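PDB 2NVM: FdxN element excision controlling factor XisI from Anabaena variabilis ATCC 29413, which probably acts with XisF and XisH to control the site-specific excision of the fdxN element from the cyanobacterial genome during rearrangement of nitrogen-fixation genes. Local coordinates for residues E86-S89 with T90-I94. Residues are numbered along the deposited sequence; the frame is centred on the assembly and turned at random. Where two conformers were deposited one is given.
Sequences EEDS and TNLAI
Asp88 reaches across to Thr90 and Leu92 in the short connection that leads from strand 82-87 into helix 93-100, the first link of a beta-alpha-beta unit completed by strand 108-110. The chain turns here through an Asx turn, Asp88 OD1 to Thr90 N, followed by a type I' beta turn from Thr90 to Ala93. From CB the aspartate runs with CG anti to the backbone N (chi1 -179°), which points the carboxylate toward the amides of the turn. OD1 accepts twice: the Thr90 hydroxyl OG1 meets the syn lone pair of OD1 at 2.7 Å, while Thr90 N, 3.2 Å from OD1, approaches from above the carboxylate plane, 66° out of it. The other oxygen, OD2, takes Leu92 N on its own syn lone pair at 2.8 Å. Three donors thus hold the carboxylate against rotation. With an alanine here, the amides of Thr90 and Leu92 and the Thr90 hydroxyl would probably lose their common acceptor, and the turn would be freer to shift ahead of the helix. Aliphatic groups lie against the acid: Leu92 CD2 lies 3.7 Å from OD2, Ile94 CD1 sits 3.6 Å from OD1, and Phe112 also packs on Asp88. Thr90 in turn touches Tyr19 of helix 4-23. On the backbone side, one water bridges Asp88 O and Asn91 N. Thr90 OG1, besides donating to Asp88, accepts the amide of Ile94, with N and OG1 3.3 Å apart.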
ATOM      1  N   GLU B  86     -10.737  -0.414  -2.993  1.00 49.30           N
ATOM      2  CA  GLU B  86     -10.224   0.892  -3.454  1.00 49.66           C
ATOM      3  C   GLU B  86      -9.598   0.844  -4.851  1.00 50.61           C
ATOM      4  O   GLU B  86      -9.530   1.849  -5.520  1.00 53.17           O
ATOM      5  CB  GLU B  86      -9.180   1.423  -2.473  1.00 51.53           C
ATOM      6  CG  GLU B  86      -9.602   1.530  -0.985  1.00 52.35           C
ATOM      7  CD  GLU B  86     -10.628   2.598  -0.657  1.00 50.84           C
ATOM      8  OE1 GLU B  86     -11.296   3.163  -1.537  1.00 52.61           O
ATOM      9  OE2 GLU B  86     -10.819   2.858   0.540  1.00 54.92           O
ATOM     10  N   GLU B  87      -9.067  -0.301  -5.254  1.00 49.74           N
ATOM     11  CA  GLU B  87      -8.464  -0.472  -6.577  1.00 49.52           C
ATOM     12  C   GLU B  87      -8.574  -1.946  -6.901  1.00 49.93           C
ATOM     13  O   GLU B  87      -8.305  -2.780  -6.027  1.00 49.37           O
ATOM     14  CB  GLU B  87      -6.999  -0.001  -6.575  1.00 50.59           C
ATOM     15  CG  GLU B  87      -6.261  -0.079  -7.932  1.00 52.98           C
ATOM     16  CD  GLU B  87      -6.887   0.778  -9.050  1.00 63.35           C
ATOM     17  OE1 GLU B  87      -7.187   1.961  -8.802  1.00 65.36           O
ATOM     18  OE2 GLU B  87      -7.054   0.263 -10.189  1.00 74.96           O
ATOM     19  N   ASP B  88      -8.984  -2.246  -8.134  1.00 50.96           N
ATOM     20  CA  ASP B  88      -9.211  -3.593  -8.602  1.00 51.93           C
ATOM     21  C   ASP B  88      -8.698  -3.768 -10.028  1.00 53.14           C
ATOM     22  O   ASP B  88      -9.010  -2.945 -10.890  1.00 54.07           O
ATOM     23  CB  ASP B  88     -10.739  -3.859  -8.582  1.00 53.15           C
ATOM     24  CG  ASP B  88     -11.122  -5.290  -9.035  1.00 52.43           C
ATOM     25  OD1 ASP B  88     -10.375  -6.239  -8.732  1.00 51.09           O
ATOM     26  OD2 ASP B  88     -12.179  -5.454  -9.680  1.00 52.92           O
ATOM     27  N   SER B  89      -7.988  -4.877 -10.253  1.00 52.75           N
ATOM     28  CA  SER B  89      -7.419  -5.308 -11.547  1.00 52.93           C
ATOM     29  C   SER B  89      -8.093  -6.569 -12.167  1.00 51.42           C
ATOM     30  O   SER B  89      -7.691  -7.006 -13.248  1.00 48.51           O
ATOM     31  CB  SER B  89      -5.957  -5.691 -11.304  1.00 55.29           C
ATOM     32  OG  SER B  89      -5.889  -6.738 -10.328  1.00 60.09           O
ATOM     33  N   THR B  90      -9.087  -7.137 -11.480  1.00 51.38           N
ATOM     34  CA  THR B  90      -9.766  -8.392 -11.864  1.00 52.60           C
ATOM     35  C   THR B  90     -11.123  -8.260 -12.556  1.00 52.83           C
ATOM     36  O   THR B  90     -11.713  -9.300 -12.884  1.00 54.15           O
ATOM     37  CB  THR B  90      -9.980  -9.262 -10.579  1.00 51.87           C
ATOM     38  OG1 THR B  90     -10.974  -8.659  -9.730  1.00 51.33           O
ATOM     39  CG2 THR B  90      -8.675  -9.427  -9.807  1.00 49.73           C
ATOM     40  N   ASN B  91     -11.582  -7.013 -12.792  1.00 53.54           N
ATOM     41  CA  ASN B  91     -12.894  -6.709 -13.401  0.50 53.61           C
ATOM     42  C   ASN B  91     -14.020  -7.321 -12.522  1.00 54.51           C
ATOM     43  O   ASN B  91     -14.973  -7.943 -13.017  1.00 52.51           O
ATOM     44  CB  ASN B  91     -12.941  -7.167 -14.881  0.50 53.21           C
ATOM     45  CG  ASN B  91     -14.069  -6.498 -15.699  0.50 53.13           C
ATOM     46  OD1 ASN B  91     -14.431  -5.340 -15.473  0.50 50.70           O
ATOM     47  ND2 ASN B  91     -14.586  -7.225 -16.688  0.50 50.82           N
ATOM     48  N   LEU B  92     -13.863  -7.128 -11.201  1.00 55.03           N
ATOM     49  CA  LEU B  92     -14.762  -7.615 -10.146  1.00 54.98           C
ATOM     50  C   LEU B  92     -14.785  -9.134  -9.900  1.00 54.40           C
ATOM     51  O   LEU B  92     -15.656  -9.608  -9.182  1.00 54.50           O
ATOM     52  CB  LEU B  92     -16.183  -6.987 -10.261  1.00 56.78           C
ATOM     53  CG  LEU B  92     -16.245  -5.455 -10.117  1.00 56.08           C
ATOM     54  CD1 LEU B  92     -17.685  -5.006 -10.300  1.00 60.03           C
ATOM     55  CD2 LEU B  92     -15.684  -4.957  -8.767  1.00 58.30           C
ATOM     56  N   ALA B  93     -13.800  -9.884 -10.423  1.00 54.43           N
ATOM     57  CA  ALA B  93     -13.682 -11.341 -10.153  1.00 54.05           C
ATOM     58  C   ALA B  93     -13.496 -11.602  -8.642  1.00 53.64           C
ATOM     59  O   ALA B  93     -13.995 -12.601  -8.142  1.00 53.51           O
ATOM     60  CB  ALA B  93     -12.542 -11.983 -10.951  1.00 52.67           C
ATOM     61  N   ILE B  94     -12.816 -10.685  -7.937  1.00 53.73           N
ATOM     62  CA  ILE B  94     -12.615 -10.776  -6.476  1.00 53.21           C
ATOM     63  C   ILE B  94     -13.921 -10.652  -5.661  1.00 52.09           C
ATOM     64  O   ILE B  94     -13.974 -11.158  -4.551  1.00 51.43           O
ATOM     65  CB  ILE B  94     -11.545  -9.758  -5.917  1.00 54.29           C
ATOM     66  CG1 ILE B  94     -11.984  -8.291  -6.021  1.00 54.87           C
ATOM     67  CG2 ILE B  94     -10.170  -9.957  -6.604  1.00 54.46           C
ATOM     68  CD1 ILE B  94     -10.949  -7.352  -5.378  1.00 52.46           C
TER
HETATM   69  O   HOH W   1     -10.458  -4.348 -13.283  1.00 58.30           O